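Local coordinates for extracellular solute-binding protein, family 5 (Chelativorans sp., PDB 6WM6) that binds EDTA and related aminopolycarboxylates in the periplasm, probably as the solute-binding component of an ABC transporter, at residues P89-K94 / M355-Q360; F461-Q464 / V469-G472. One frame throughout, in Å; residues are numbered along the deposited sequence.

Contacts 1 and 2 lie in series along the chain, yet their centres are about 12 Å apart and they touch directly. Contact 1 brings a turn from the early part of the chain against the 355-360 loop, and contact 2 holds the end of strand 456-462 to the helix that follows it. Gln463 of contact 2 joins them: its NE2 donates to Gln360 OE1 at 2.8 Å and to Met355 O at 2.9 Å. Phe91 CZ also packs against Gln464 C at 3.5 Å. Ethanediol molecules near both contacts, and a sulfate near contact 2, may mark pocket-like surface, although all probably come from the crystallisation liquor.

Contact 1 of 2, residues P89-K94 / M355-Q360; sequences PDFTLK and MFLPNQ. With EDO (1,2-ethanediol), chain E.
Phe91 meets Gln360 at the rim of its ring, where CE2 lies 3.4 Å from Gln360 NE2. The amide nitrogen sits near the ring plane, and the amide and ring planes are turned 54° apart. Leu357 adds a looser apolar touch, its CD1 approaching Phe91 CE2 obliquely at 4.2 Å. One face of the ring is covered by an ethanediol, whose C1 lies over it, offset toward the rim, and also packs 3.6 Å from Leu357 CD1. Asn359 holds the hydroxyl on that carbon only weakly: ND2 donates to EDO O1 at 3.2 Å with a bent geometry, and the diol has a further hydrogen bond to Pro547 O.

Behind this shell, the Gln360 amide is fixed at its oxygen. Leu357 N donates to OE1 at 2.9 Å in an almost straight bond of 170°, lying in the carbonyl plane on a lone pair, and Gln463 NE2 is a second donor. With the oxygen so gripped, NE2 faces Phe91 and makes a weak bond to Gln464 O. The chain carrying it runs extended beyond CG (chi2 180°), which lets the amide reach back across the type I turn Leu357-Gln360, itself closed by Gln360 N to Leu357 O at 3.0 Å.

On the facing segment, Asp90 OD1 accepts from Thr92 OG1 at 2.7 Å, on the syn side, and from Thr92 N at 3.3 Å, both from one face of the carboxylate. The second bond defines an Asx turn with Phe91 at its centre. That turn links the antiparallel strands 85-87 and 93-95, and its meeting with a distant loop is consistent with closure across the cleft between lobes that characterises family 5 solute-binding proteins.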
loop_
_atom_site.group_PDB
_atom_site.type_symbol
_atom_site.label_atom_id
_atom_site.label_comp_id
_atom_site.label_asym_id
_atom_site.label_seq_id
_atom_site.Cartn_x
_atom_site.Cartn_y
_atom_site.Cartn_z
ATOM N N PRO A 89 -12.866 3.455 -2.934
ATOM C CA PRO A 89 -12.832 1.991 -3.084
ATOM C C PRO A 89 -12.692 1.516 -4.506
ATOM O O PRO A 89 -12.200 0.389 -4.704
ATOM C CB PRO A 89 -14.145 1.528 -2.420
ATOM C CG PRO A 89 -14.364 2.553 -1.337
ATOM C CD PRO A 89 -13.912 3.874 -1.962
ATOM N N ASP A 90 -13.123 2.310 -5.492
ATOM C CA ASP A 90 -12.930 1.967 -6.901
ATOM C C ASP A 90 -11.552 2.372 -7.418
ATOM O O ASP A 90 -11.315 2.281 -8.626
ATOM C CB ASP A 90 -14.053 2.580 -7.745
ATOM C CG ASP A 90 -14.115 4.089 -7.657
ATOM O OD1 ASP A 90 -13.275 4.722 -7.010
ATOM O OD2 ASP A 90 -15.051 4.664 -8.293
ATOM N N PHE A 91 -10.643 2.776 -6.535
ATOM C CA PHE A 91 -9.242 3.110 -6.825
ATOM C C PHE A 91 -9.104 4.433 -7.573
ATOM O O PHE A 91 -8.054 4.703 -8.167
ATOM C CB PHE A 91 -8.497 1.970 -7.526
ATOM C CG PHE A 91 -7.032 1.843 -7.141
ATOM C CD1 PHE A 91 -6.582 2.037 -5.847
ATOM C CD2 PHE A 91 -6.115 1.469 -8.086
ATOM C CE1 PHE A 91 -5.229 1.867 -5.514
ATOM C CE2 PHE A 91 -4.769 1.302 -7.755
ATOM C CZ PHE A 91 -4.341 1.500 -6.488
ATOM N N THR A 92 -10.116 5.288 -7.529
ATOM C CA THR A 92 -10.042 6.638 -8.063
ATOM C C THR A 92 -9.682 7.608 -6.943
ATOM O O THR A 92 -9.809 7.307 -5.753
ATOM C CB THR A 92 -11.348 7.074 -8.717
ATOM O OG1 THR A 92 -12.398 7.155 -7.763
ATOM C CG2 THR A 92 -11.755 6.104 -9.836
ATOM N N LEU A 93 -9.208 8.782 -7.338
ATOM C CA LEU A 93 -8.948 9.879 -6.419
ATOM C C LEU A 93 -10.117 10.843 -6.444
ATOM O O LEU A 93 -10.554 11.271 -7.518
ATOM C CB LEU A 93 -7.674 10.623 -6.837
ATOM C CG LEU A 93 -6.377 9.922 -6.510
ATOM C CD1 LEU A 93 -5.197 10.594 -7.207
ATOM C CD2 LEU A 93 -6.129 9.881 -5.017
ATOM N N LYS A 94 -10.636 11.171 -5.276
ATOM C CA LYS A 94 -11.746 12.113 -5.132
ATOM C C LYS A 94 -11.250 13.341 -4.393
ATOM O O LYS A 94 -10.720 13.242 -3.272
ATOM C CB LYS A 94 -12.905 11.482 -4.361
ATOM C CG LYS A 94 -14.104 12.397 -4.214
ATOM C CD LYS A 94 -15.151 11.795 -3.268
ATOM C CE LYS A 94 -16.336 12.722 -3.076
ATOM N NZ LYS A 94 -17.517 11.974 -2.551
ATOM N N MET A 355 3.830 -4.136 -12.980
ATOM C CA MET A 355 3.575 -2.705 -12.929
ATOM C C MET A 355 2.113 -2.314 -12.874
ATOM O O MET A 355 1.817 -1.161 -12.510
ATOM C CB MET A 355 4.247 -1.992 -14.090
ATOM C CG MET A 355 5.771 -2.096 -13.930
ATOM S SD MET A 355 6.652 -1.161 -15.140
ATOM C CE MET A 355 8.304 -1.751 -14.796
ATOM N N PHE A 356 1.199 -3.220 -13.193
ATOM C CA PHE A 356 -0.228 -2.937 -13.235
ATOM C C PHE A 356 -0.987 -4.071 -12.563
ATOM O O PHE A 356 -0.714 -5.248 -12.811
ATOM C CB PHE A 356 -0.725 -2.887 -14.692
ATOM C CG PHE A 356 0.034 -1.927 -15.572
ATOM C CD1 PHE A 356 -0.217 -0.558 -15.518
ATOM C CD2 PHE A 356 0.964 -2.390 -16.474
ATOM C CE1 PHE A 356 0.459 0.314 -16.362
ATOM C CE2 PHE A 356 1.647 -1.516 -17.312
ATOM C CZ PHE A 356 1.386 -0.168 -17.253
ATOM N N LEU A 357 -1.974 -3.711 -11.743
ATOM C CA LEU A 357 -2.942 -4.689 -11.261
ATOM C C LEU A 357 -3.841 -5.109 -12.420
ATOM O O LEU A 357 -3.967 -4.382 -13.419
ATOM C CB LEU A 357 -3.794 -4.082 -10.156
ATOM C CG LEU A 357 -3.060 -3.652 -8.881
ATOM C CD1 LEU A 357 -4.038 -2.850 -7.994
ATOM C CD2 LEU A 357 -2.502 -4.819 -8.117
ATOM N N PRO A 358 -4.530 -6.248 -12.290
ATOM C CA PRO A 358 -5.364 -6.731 -13.407
ATOM C C PRO A 358 -6.443 -5.763 -13.844
ATOM O O PRO A 358 -6.885 -5.854 -15.008
ATOM C CB PRO A 358 -5.959 -8.038 -12.852
ATOM C CG PRO A 358 -4.870 -8.543 -11.937
ATOM C CD PRO A 358 -4.342 -7.286 -11.251
ATOM N N ASN A 359 -6.882 -4.850 -12.987
ATOM C CA ASN A 359 -7.920 -3.897 -13.353
ATOM C C ASN A 359 -7.394 -2.543 -13.827
ATOM O O ASN A 359 -8.195 -1.666 -14.163
ATOM C CB ASN A 359 -8.894 -3.677 -12.191
ATOM C CG ASN A 359 -8.241 -3.050 -10.996
ATOM O OD1 ASN A 359 -7.205 -3.519 -10.528
ATOM N ND2 ASN A 359 -8.854 -1.989 -10.466
ATOM N N GLN A 360 -6.083 -2.336 -13.863
ATOM C CA GLN A 360 -5.525 -1.051 -14.272
ATOM C C GLN A 360 -5.232 -1.019 -15.756
ATOM O O GLN A 360 -4.831 -2.012 -16.368
ATOM C CB GLN A 360 -4.263 -0.750 -13.487
ATOM C CG GLN A 360 -4.526 -0.365 -12.033
ATOM C CD GLN A 360 -3.259 -0.080 -11.286
ATOM O OE1 GLN A 360 -2.363 -0.933 -11.181
ATOM N NE2 GLN A 360 -3.158 1.119 -10.718
HETATM C C1 EDO E . -7.354 -1.837 -7.115
HETATM O O1 EDO E . -8.765 -2.013 -7.274
HETATM C C2 EDO E . -6.967 -2.357 -5.732
HETATM O O2 EDO E . -8.047 -1.996 -4.860
#

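Contact 2 of 2, residues F461-Q464 / V469-G472; sequences FSQQ and VKAG
Lys470 reaches from its helix across Gln464 and Gln463 to the end of the preceding strand, and its methylene chain forms the close-packed half of the contact. The extended Gln464 side chain crosses it at about a right angle, with NE2 3.6 Å from Lys470 CD, while Gln464 OE1 lies 3.4 Å from Val469 CG1. Gln463 OE1 packs near the root of the lysine, 3.5 Å from Lys470 CG. This oxygen also accepts from Gln464 N at 3.0 Å, the donor tilted well out of the carbonyl plane, while Gln463 NE2 is engaged by Gln360 OE1 and Met355 O.

The lysine bends once, at chi2 (65°), and is then straight to NZ, a shape that leads the ammonium past the glutamines to the backbone of Ser462. There the contact becomes looser and wet. The direct bond from Lys470 NZ to Ser462 O is weak at 3.2 Å, and two waters share the work. Water 1, in the plane of the Phe461 ring at its edge, accepts from Lys470 NZ at 2.8 Å and from Ser462 N. Water 2 accepts from Lys470 NZ at 2.9 Å and from Gln464 NE2 at 3.0 Å. Gln481 OE1 provides a protein partner for the ammonium, and a sulfate makes a long, weak ion pair with it. An alanine in place of Gln464 would remove the amide that lies across the lysine and is likely to leave water 2 less firmly held and the lysine chain freer to move.

Phe461, stacked on Phe308, and Ser462, bonded through OG to Asn305, tie this end of strand 456-462 to strand 305-311 and its start, while a short connection leads directly into helix 467-474, whose Val469 also touches Tyr155.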
loop_
_atom_site.group_PDB
_atom_site.type_symbol
_atom_site.label_atom_id
_atom_site.label_comp_id
_atom_site.label_asym_id
_atom_site.label_seq_id
_atom_site.Cartn_x
_atom_site.Cartn_y
_atom_site.Cartn_z
ATOM N N PHE A 461 4.105 -6.295 -2.718
ATOM C CA PHE A 461 4.207 -4.863 -2.959
ATOM C C PHE A 461 2.814 -4.252 -2.862
ATOM O O PHE A 461 1.820 -4.886 -3.193
ATOM C CB PHE A 461 4.769 -4.582 -4.359
ATOM C CG PHE A 461 6.270 -4.619 -4.446
ATOM C CD1 PHE A 461 7.034 -3.889 -3.575
ATOM C CD2 PHE A 461 6.916 -5.382 -5.412
ATOM C CE1 PHE A 461 8.420 -3.904 -3.668
ATOM C CE2 PHE A 461 8.301 -5.404 -5.482
ATOM C CZ PHE A 461 9.036 -4.667 -4.617
ATOM N N SER A 462 2.749 -2.980 -2.494
ATOM C CA SER A 462 1.491 -2.235 -2.386
ATOM C C SER A 462 1.397 -1.314 -3.604
ATOM O O SER A 462 2.170 -0.351 -3.735
ATOM C CB SER A 462 1.479 -1.389 -1.105
ATOM O OG SER A 462 1.604 -2.188 0.045
ATOM N N GLN A 463 0.443 -1.573 -4.484
ATOM C CA GLN A 463 0.282 -0.752 -5.678
ATOM C C GLN A 463 -0.358 0.594 -5.349
ATOM O O GLN A 463 -1.175 0.708 -4.428
ATOM C CB GLN A 463 -0.567 -1.486 -6.720
ATOM C CG GLN A 463 -0.897 -0.688 -7.978
ATOM C CD GLN A 463 0.316 -0.354 -8.822
ATOM O OE1 GLN A 463 1.343 0.123 -8.316
ATOM N NE2 GLN A 463 0.224 -0.625 -10.123
ATOM N N GLN A 464 0.014 1.610 -6.129
ATOM C CA GLN A 464 -0.496 2.968 -6.035
ATOM C C GLN A 464 -1.440 3.273 -7.192
ATOM O O GLN A 464 -1.507 2.575 -8.212
ATOM C CB GLN A 464 0.683 3.957 -6.038
ATOM C CG GLN A 464 1.578 3.789 -4.843
ATOM C CD GLN A 464 2.846 4.618 -4.957
ATOM O OE1 GLN A 464 2.917 5.560 -5.768
ATOM N NE2 GLN A 464 3.848 4.289 -4.138
ATOM N N VAL A 469 4.439 6.202 -10.812
ATOM C CA VAL A 469 5.033 6.705 -9.574
ATOM C C VAL A 469 5.559 5.546 -8.745
ATOM O O VAL A 469 6.701 5.563 -8.268
ATOM C CB VAL A 469 4.032 7.576 -8.801
ATOM C CG1 VAL A 469 4.643 7.997 -7.443
ATOM C CG2 VAL A 469 3.662 8.806 -9.628
ATOM N N LYS A 470 4.759 4.490 -8.609
ATOM C CA LYS A 470 5.225 3.328 -7.863
ATOM C C LYS A 470 6.445 2.718 -8.523
ATOM O O LYS A 470 7.415 2.336 -7.848
ATOM C CB LYS A 470 4.114 2.282 -7.752
ATOM C CG LYS A 470 4.515 0.969 -7.071
ATOM C CD LYS A 470 4.873 1.214 -5.631
ATOM C CE LYS A 470 5.148 -0.092 -4.892
ATOM N NZ LYS A 470 5.311 0.182 -3.462
ATOM N N ALA A 471 6.431 2.625 -9.848
ATOM C CA ALA A 471 7.538 1.994 -10.552
ATOM C C ALA A 471 8.846 2.711 -10.295
ATOM O O ALA A 471 9.902 2.065 -10.207
ATOM C CB ALA A 471 7.223 1.952 -12.045
ATOM N N GLY A 472 8.807 4.039 -10.155
ATOM C CA GLY A 472 10.005 4.803 -9.864
ATOM C C GLY A 472 10.604 4.503 -8.509
ATOM O O GLY A 472 11.766 4.882 -8.262
HETATM O O HOH W 1 5.206 -1.725 -1.365
HETATM O O HOH W 2 3.366 2.007 -2.281
#